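GphF Dehydratase 1 (Archangium violaceum, PDB 6MBF) probably dehydrates a polyketide synthase-bound hydroxyacyl intermediate in gephyronic acid biosynthesis and is linked to rearrangement of the resulting olefin. Local coordinates at residues R177-H182 with V244-H249; A216-R221 with T254-T259; T259-L264 with V277-L282. One frame throughout, in Å; residues are numbered along the deposited sequence.

Contact 1 (R177-H182 with V244-H249); sequences REAIGH and VHLRLH
A179 and L246 form a hydrogen-bonded pair between strands 178-184 and 241-248, neighbouring antiparallel strands in the hotdog-type fold of a polyketide synthase dehydratase. The N-to-C directions of 178-182 and 244-248 differ by 156°, and the axes approach to 4.8 Å.

The main-chain bonds come in reciprocal sets. A179 N reaches L246 O while L246 N returns to A179 O, and G181 with V244 does the same. I180-H245, a non-hydrogen-bonded pair, lies between these two, and E178-R247 follows beyond A179-L246; at both, CA-H...O contacts fill in, such as I180 CA to V244 O at 3.1 Å. L248 N to R177 O closes the ladder beyond the last pair.

The apolar contact is on the face bearing A179, V244 and L246. A179 CB sits 3.9 Å from both L246 CG and L246 CD2, and helix 200-214 covers this pair through L213.

The polar contact, on the face of E178, I180, H245 and R247, divides the two oxygens of E178. R247 lies alongside E178 and grips it side-on in a salt bridge, its NE 2.8 Å and its NH2 3.1 Å from the same atom, OE2, both from one face of the carboxylate, whose plane is 75° from the guanidinium. The other oxygen, OE1, takes the H245 NE2 hydrogen at 2.8 Å, again from above the carboxylate plane though within the ring plane. H245 CG stands anti to the backbone N (chi1 177°), beside its own carbonyl carbon, and the ring edge also brings CD2 to 3.3 Å from A179 O.

R177 ends the contact: its NE donates to L248 O at 3.1 Å from above the carbonyl plane, and a water accepting from R177 NH2 donates to that same L248 O.

Contact 2 (A216-R221 with T254-T259); sequences AHESHR and TDHNQT
One face of the H256 imidazole carries E218 OE2, 4.0 Å above the ring plane and displaced toward the rim. At the ring's edge, in plane, lie Q258 NE2 and a water that accepts from S219 N and lies 3.0 Å from H256 ND1. The carboxylate of E218 is itself held at both oxygens by N257, each donor arriving on the syn side and 27° out of the carboxylate plane. N257 N meets OE2 at 2.8 Å. N257 ND2 meets OE1 at 3.1 Å, with an N-H...O angle of 176° and the acceptor in the amide plane.

E218 CG takes the position between the backbone N and the carbonyl carbon (chi1 53°), and the chain is extended beyond it, crossing the N257 side chain at about a right angle. The segments are loops, one following helix 200-214 and the other leading into strand 259-267, with an ST turn in the first, where S219 OG accepts from R221 N at 2.9 Å. Other polar groups share the two key side chains: R284 forms a salt bridge with OE2, H260 NE2 bonds OE1, and N257 OD1 accepts from S253 N.

An alanine at E218 would probably leave N257 N and ND2 and H260 NE2 without these acceptors and R284 without this charge mate, weakening the link between the two loops. Elsewhere the backbones are bridged by water: one molecule lies 2.7 Å from H217 O and 2.8 Å from T254 O.

Contact 3 (T259-L264 with V277-L282); sequences THTADL and VDALQL
T261 CG2 rests against the second strand at the point where its backbone is irregular, 3.5 Å from L280 O and 3.7 Å from A279 CA. This methyl stands anti to the T261 backbone N, beside the carbonyl carbon.

Regular backbone bonds join H260 with L282 in both directions, and L264 with V277 likewise. A262 N also donates to L280 O. The reverse bond, L280 N to A262 O, is 2.8 Å long but bent, with 135° at the hydrogen. A279 N lies near that same A262 O but at a poor angle, and its bond goes to a side chain instead.

That side chain is D263. Its OD1 accepts from A279 N at 2.8 Å, the donor lying nearly along the C-O axis, with CG placed beside the backbone N (chi1 -52°). D263 OD1 and D278 OD2 are 4.5 Å apart, a proximity of like charges probably eased by their other partners: H249 NE2 bonds D263 OD2, and R265 makes a salt bridge with D278.

Among apolar side chains, L264 and V277 lie side by side, pointing the same way, with CD1 4.0 Å from V277 CG1; L264 CD1 also comes within 4.3 Å of L280 CD2. Helix 200-214 packs on this face at L280 and L282.

A279 and L280 together face A262, and A279 has positive backbone angles (phi and psi both 56°), so this hairpin of strands 259-267 and 273-284 contains a G1 beta bulge.

How the contacts relate
The three contacts lie within one dehydratase family region of the hotdog type. Strands 178-184, 241-248, 259-267 and 273-284 are successive neighbours: contact 1 joins the first two and contact 3 the last two, their centres about 11 Å apart. Backbone bonds R247 N to D263 O and H249 N to T261 O link them directly. Contact 2 ties the loop following helix 200-214 to the one entering strand 259-267; it shares T259 with contact 3, and their centres are about 15 Å apart. Its segments alternate along the chain with those of contact 1, about 17 Å away between centres, whereas contact 3 follows both. E218 OE1, bonded to H260 NE2, ties its first loop to the strands.

Contact 1 (R177-H182 with V244-H249)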
# COMPACT_ATOMS: atom_id res chain seq x y z
N ARG A 177 -20.89 -1.14 -8.05
CA ARG A 177 -19.79 -1.12 -7.09
C ARG A 177 -18.46 -1.52 -7.73
O ARG A 177 -17.52 -1.85 -7.00
CB ARG A 177 -20.08 -2.04 -5.91
CG ARG A 177 -21.29 -1.69 -5.07
CD ARG A 177 -21.27 -2.45 -3.76
NE ARG A 177 -21.37 -3.89 -3.95
CZ ARG A 177 -22.51 -4.55 -4.09
NH1 ARG A 177 -23.67 -3.90 -4.05
NH2 ARG A 177 -22.50 -5.87 -4.25
N GLU A 178 -18.37 -1.49 -9.05
CA GLU A 178 -17.15 -1.82 -9.77
C GLU A 178 -16.62 -0.60 -10.50
O GLU A 178 -17.36 0.34 -10.82
CB GLU A 178 -17.38 -2.96 -10.76
CG GLU A 178 -17.82 -4.24 -10.08
CD GLU A 178 -17.81 -5.45 -11.02
OE1 GLU A 178 -17.11 -5.40 -12.06
OE2 GLU A 178 -18.51 -6.44 -10.70
N ALA A 179 -15.31 -0.61 -10.76
CA ALA A 179 -14.69 0.49 -11.47
C ALA A 179 -13.46 -0.01 -12.20
O ALA A 179 -12.87 -1.03 -11.83
CB ALA A 179 -14.31 1.64 -10.53
N ILE A 180 -13.08 0.72 -13.24
CA ILE A 180 -11.78 0.56 -13.88
C ILE A 180 -11.08 1.90 -13.86
O ILE A 180 -11.67 2.92 -14.25
CB ILE A 180 -11.90 0.01 -15.31
CG1 ILE A 180 -12.38 -1.43 -15.27
CG2 ILE A 180 -10.55 0.10 -16.02
CD1 ILE A 180 -12.68 -1.95 -16.62
N GLY A 181 -9.85 1.91 -13.36
CA GLY A 181 -9.06 3.11 -13.28
C GLY A 181 -7.78 2.92 -14.07
O GLY A 181 -7.30 1.80 -14.25
N HIS A 182 -7.26 4.03 -14.57
CA HIS A 182 -5.95 4.08 -15.22
C HIS A 182 -5.05 4.91 -14.32
O HIS A 182 -5.36 6.08 -14.06
CB HIS A 182 -6.08 4.69 -16.62
CG HIS A 182 -4.77 4.93 -17.30
ND1 HIS A 182 -4.59 5.92 -18.23
CD2 HIS A 182 -3.57 4.30 -17.18
CE1 HIS A 182 -3.34 5.90 -18.67
NE2 HIS A 182 -2.70 4.92 -18.05
N VAL A 244 -6.60 -0.75 -13.49
CA VAL A 244 -6.99 -1.51 -12.31
C VAL A 244 -8.49 -1.71 -12.33
O VAL A 244 -9.25 -0.76 -12.56
CB VAL A 244 -6.54 -0.82 -11.01
CG1 VAL A 244 -6.99 0.65 -10.97
CG2 VAL A 244 -7.05 -1.60 -9.80
N HIS A 245 -8.92 -2.95 -12.12
CA HIS A 245 -10.32 -3.26 -11.90
C HIS A 245 -10.54 -3.47 -10.41
O HIS A 245 -9.77 -4.18 -9.76
CB HIS A 245 -10.73 -4.50 -12.69
CG HIS A 245 -12.15 -4.92 -12.47
ND1 HIS A 245 -12.50 -6.22 -12.18
CD2 HIS A 245 -13.30 -4.20 -12.45
CE1 HIS A 245 -13.81 -6.29 -12.01
NE2 HIS A 245 -14.32 -5.08 -12.17
N LEU A 246 -11.57 -2.83 -9.85
CA LEU A 246 -11.87 -2.97 -8.43
C LEU A 246 -13.33 -3.35 -8.25
O LEU A 246 -14.19 -2.98 -9.07
CB LEU A 246 -11.56 -1.68 -7.65
CG LEU A 246 -12.50 -0.49 -7.86
CD1 LEU A 246 -13.69 -0.50 -6.89
CD2 LEU A 246 -11.75 0.80 -7.69
N ARG A 247 -13.61 -4.08 -7.18
CA ARG A 247 -14.98 -4.45 -6.83
C ARG A 247 -15.19 -4.27 -5.33
O ARG A 247 -14.53 -4.93 -4.53
CB ARG A 247 -15.31 -5.88 -7.26
CG ARG A 247 -16.72 -6.33 -6.81
CD ARG A 247 -17.07 -7.76 -7.27
NE ARG A 247 -17.10 -7.90 -8.72
CZ ARG A 247 -16.36 -8.76 -9.43
NH1 ARG A 247 -15.51 -9.58 -8.82
NH2 ARG A 247 -16.47 -8.80 -10.75
N LEU A 248 -16.10 -3.38 -4.96
CA LEU A 248 -16.48 -3.21 -3.57
C LEU A 248 -17.48 -4.29 -3.17
O LEU A 248 -18.39 -4.62 -3.93
CB LEU A 248 -17.08 -1.82 -3.36
CG LEU A 248 -16.06 -0.72 -3.05
CD1 LEU A 248 -16.62 0.64 -3.43
CD2 LEU A 248 -15.68 -0.75 -1.57
N HIS A 249 -17.29 -4.86 -1.98
CA HIS A 249 -18.24 -5.79 -1.43
C HIS A 249 -19.52 -5.05 -1.05
O HIS A 249 -19.51 -3.83 -0.87
CB HIS A 249 -17.65 -6.50 -0.22
CG HIS A 249 -16.53 -7.44 -0.55
ND1 HIS A 249 -16.12 -8.43 0.32
CD2 HIS A 249 -15.75 -7.55 -1.65
CE1 HIS A 249 -15.13 -9.11 -0.24
NE2 HIS A 249 -14.88 -8.59 -1.43
O HOH W 1 -19.80 -6.96 -4.45

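Contact 2 (A216-R221 with T254-T259)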
# COMPACT_ATOMS: atom_id res chain seq x y z
N ALA A 216 -18.46 8.90 -3.34
CA ALA A 216 -19.63 9.34 -4.09
C ALA A 216 -20.90 9.24 -3.25
O ALA A 216 -21.87 9.96 -3.53
CB ALA A 216 -19.79 8.51 -5.37
N HIS A 217 -20.91 8.40 -2.22
CA HIS A 217 -22.11 8.11 -1.45
C HIS A 217 -22.04 8.47 0.02
O HIS A 217 -23.10 8.49 0.67
CB HIS A 217 -22.45 6.61 -1.55
CG HIS A 217 -22.47 6.09 -2.95
ND1 HIS A 217 -23.52 6.32 -3.81
CD2 HIS A 217 -21.56 5.37 -3.65
CE1 HIS A 217 -23.26 5.75 -4.98
NE2 HIS A 217 -22.08 5.17 -4.91
N GLU A 218 -20.86 8.74 0.57
CA GLU A 218 -20.77 9.09 1.98
C GLU A 218 -19.55 9.99 2.20
O GLU A 218 -18.71 10.17 1.31
CB GLU A 218 -20.72 7.84 2.87
CG GLU A 218 -19.65 6.81 2.51
CD GLU A 218 -19.78 5.54 3.33
OE1 GLU A 218 -20.01 4.46 2.74
OE2 GLU A 218 -19.67 5.62 4.57
N SER A 219 -19.48 10.56 3.40
CA SER A 219 -18.55 11.65 3.68
C SER A 219 -17.10 11.16 3.73
O SER A 219 -16.81 10.05 4.19
CB SER A 219 -18.91 12.32 5.01
OG SER A 219 -17.90 13.23 5.42
N HIS A 220 -16.19 12.02 3.30
CA HIS A 220 -14.76 11.75 3.45
C HIS A 220 -14.21 12.25 4.78
O HIS A 220 -13.01 12.11 5.03
CB HIS A 220 -13.98 12.36 2.28
CG HIS A 220 -13.94 13.86 2.30
ND1 HIS A 220 -15.07 14.64 2.30
CD2 HIS A 220 -12.89 14.72 2.31
CE1 HIS A 220 -14.73 15.91 2.31
NE2 HIS A 220 -13.41 15.99 2.32
N ARG A 221 -15.05 12.82 5.66
CA ARG A 221 -14.62 13.03 7.03
C ARG A 221 -14.53 11.69 7.76
O ARG A 221 -15.29 10.76 7.47
CB ARG A 221 -15.57 13.98 7.76
CG ARG A 221 -14.99 14.54 9.06
CD ARG A 221 -15.95 15.46 9.81
NE ARG A 221 -16.86 14.74 10.70
CZ ARG A 221 -16.49 14.13 11.83
NH1 ARG A 221 -15.22 14.14 12.21
NH2 ARG A 221 -17.39 13.50 12.57
N THR A 254 -26.64 1.84 3.18
CA THR A 254 -26.69 2.75 2.04
C THR A 254 -26.49 4.20 2.45
O THR A 254 -26.43 5.08 1.58
CB THR A 254 -28.02 2.63 1.30
OG1 THR A 254 -29.10 2.98 2.18
CG2 THR A 254 -28.23 1.22 0.78
N ASP A 255 -26.41 4.47 3.75
CA ASP A 255 -26.21 5.82 4.26
C ASP A 255 -24.75 6.08 4.59
O ASP A 255 -24.10 6.92 3.95
CB ASP A 255 -27.11 6.05 5.49
CG ASP A 255 -26.80 7.36 6.22
OD1 ASP A 255 -26.91 7.38 7.46
OD2 ASP A 255 -26.43 8.35 5.56
N HIS A 256 -24.20 5.34 5.54
CA HIS A 256 -22.90 5.66 6.10
C HIS A 256 -22.33 4.39 6.70
O HIS A 256 -23.02 3.70 7.45
CB HIS A 256 -23.04 6.77 7.16
CG HIS A 256 -21.75 7.20 7.78
ND1 HIS A 256 -21.03 8.29 7.33
CD2 HIS A 256 -21.05 6.70 8.83
CE1 HIS A 256 -19.95 8.44 8.07
NE2 HIS A 256 -19.94 7.48 8.98
N ASN A 257 -21.08 4.06 6.35
CA ASN A 257 -20.48 2.82 6.79
C ASN A 257 -19.20 3.08 7.57
O ASN A 257 -18.45 4.02 7.29
CB ASN A 257 -20.16 1.91 5.59
CG ASN A 257 -21.40 1.45 4.87
OD1 ASN A 257 -22.04 0.48 5.28
ND2 ASN A 257 -21.75 2.14 3.79
N GLN A 258 -18.95 2.23 8.57
CA GLN A 258 -17.66 2.27 9.26
C GLN A 258 -16.60 1.46 8.54
O GLN A 258 -15.41 1.73 8.73
CB GLN A 258 -17.80 1.74 10.69
CG GLN A 258 -18.58 2.67 11.61
CD GLN A 258 -18.00 4.07 11.65
OE1 GLN A 258 -16.80 4.26 11.89
NE2 GLN A 258 -18.85 5.06 11.42
N THR A 259 -17.00 0.48 7.72
CA THR A 259 -16.05 -0.38 7.04
C THR A 259 -16.49 -0.65 5.61
O THR A 259 -17.68 -0.58 5.28
CB THR A 259 -15.86 -1.74 7.74
OG1 THR A 259 -17.12 -2.42 7.79
CG2 THR A 259 -15.33 -1.55 9.16
O HOH W 2 -23.98 9.50 3.60
O HOH W 3 -25.63 7.67 1.02
O HOH W 4 -21.67 10.31 5.19

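Contact 3 (T259-L264 with V277-L282)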
# COMPACT_ATOMS: atom_id res chain seq x y z
N THR A 259 -17.00 0.48 7.72
CA THR A 259 -16.05 -0.38 7.04
C THR A 259 -16.49 -0.65 5.61
O THR A 259 -17.68 -0.58 5.28
CB THR A 259 -15.86 -1.74 7.74
OG1 THR A 259 -17.12 -2.42 7.79
CG2 THR A 259 -15.33 -1.55 9.16
N HIS A 260 -15.51 -0.94 4.76
CA HIS A 260 -15.73 -1.46 3.42
C HIS A 260 -14.68 -2.53 3.15
O HIS A 260 -13.64 -2.59 3.81
CB HIS A 260 -15.62 -0.38 2.34
CG HIS A 260 -16.84 0.48 2.22
ND1 HIS A 260 -17.97 0.07 1.55
CD2 HIS A 260 -17.09 1.74 2.66
CE1 HIS A 260 -18.88 1.03 1.59
NE2 HIS A 260 -18.37 2.05 2.26
N THR A 261 -14.97 -3.37 2.16
CA THR A 261 -14.03 -4.38 1.68
C THR A 261 -14.00 -4.32 0.16
O THR A 261 -15.03 -4.06 -0.47
CB THR A 261 -14.41 -5.79 2.17
OG1 THR A 261 -14.50 -5.80 3.60
CG2 THR A 261 -13.37 -6.82 1.74
N ALA A 262 -12.82 -4.52 -0.43
CA ALA A 262 -12.70 -4.46 -1.88
C ALA A 262 -11.67 -5.48 -2.36
O ALA A 262 -10.71 -5.81 -1.65
CB ALA A 262 -12.30 -3.06 -2.36
N ASP A 263 -11.88 -5.97 -3.58
CA ASP A 263 -10.92 -6.76 -4.32
C ASP A 263 -10.43 -5.95 -5.52
O ASP A 263 -11.17 -5.14 -6.08
CB ASP A 263 -11.54 -8.08 -4.81
CG ASP A 263 -12.21 -8.84 -3.70
OD1 ASP A 263 -11.57 -9.04 -2.65
OD2 ASP A 263 -13.39 -9.24 -3.88
N LEU A 264 -9.17 -6.16 -5.90
CA LEU A 264 -8.60 -5.40 -7.00
C LEU A 264 -7.72 -6.30 -7.86
O LEU A 264 -7.13 -7.26 -7.37
CB LEU A 264 -7.76 -4.21 -6.52
CG LEU A 264 -8.43 -3.14 -5.66
CD1 LEU A 264 -8.35 -3.50 -4.19
CD2 LEU A 264 -7.75 -1.79 -5.91
N VAL A 277 -5.25 -8.15 -5.43
CA VAL A 277 -5.48 -7.80 -4.03
C VAL A 277 -6.83 -8.38 -3.64
O VAL A 277 -7.85 -8.04 -4.25
CB VAL A 277 -5.46 -6.27 -3.80
CG1 VAL A 277 -5.78 -5.97 -2.35
CG2 VAL A 277 -4.10 -5.67 -4.19
N ASP A 278 -6.84 -9.26 -2.64
CA ASP A 278 -8.07 -9.88 -2.16
C ASP A 278 -8.42 -9.32 -0.79
O ASP A 278 -7.60 -9.37 0.13
CB ASP A 278 -7.94 -11.40 -2.07
CG ASP A 278 -7.71 -12.05 -3.42
OD1 ASP A 278 -6.94 -13.03 -3.49
OD2 ASP A 278 -8.29 -11.56 -4.41
N ALA A 279 -9.66 -8.83 -0.66
CA ALA A 279 -10.22 -8.41 0.62
C ALA A 279 -9.35 -7.36 1.30
O ALA A 279 -8.90 -7.51 2.44
CB ALA A 279 -10.45 -9.63 1.53
N LEU A 280 -9.10 -6.27 0.58
CA LEU A 280 -8.63 -5.07 1.23
C LEU A 280 -9.71 -4.59 2.20
O LEU A 280 -10.85 -4.36 1.80
CB LEU A 280 -8.32 -4.00 0.19
CG LEU A 280 -7.94 -2.62 0.73
CD1 LEU A 280 -6.63 -2.68 1.47
CD2 LEU A 280 -7.89 -1.58 -0.39
N GLN A 281 -9.36 -4.47 3.48
CA GLN A 281 -10.32 -4.12 4.51
C GLN A 281 -10.09 -2.67 4.92
O GLN A 281 -8.98 -2.31 5.31
CB GLN A 281 -10.20 -5.08 5.70
CG GLN A 281 -10.69 -6.49 5.34
CD GLN A 281 -9.87 -7.60 5.97
OE1 GLN A 281 -9.06 -8.26 5.31
NE2 GLN A 281 -10.10 -7.84 7.26
N LEU A 282 -11.13 -1.85 4.80
CA LEU A 282 -11.04 -0.42 5.09
C LEU A 282 -11.91 -0.08 6.30
O LEU A 282 -13.01 -0.61 6.44
CB LEU A 282 -11.51 0.42 3.90
CG LEU A 282 -10.83 0.18 2.55
CD1 LEU A 282 -11.49 1.08 1.49
CD2 LEU A 282 -9.35 0.48 2.68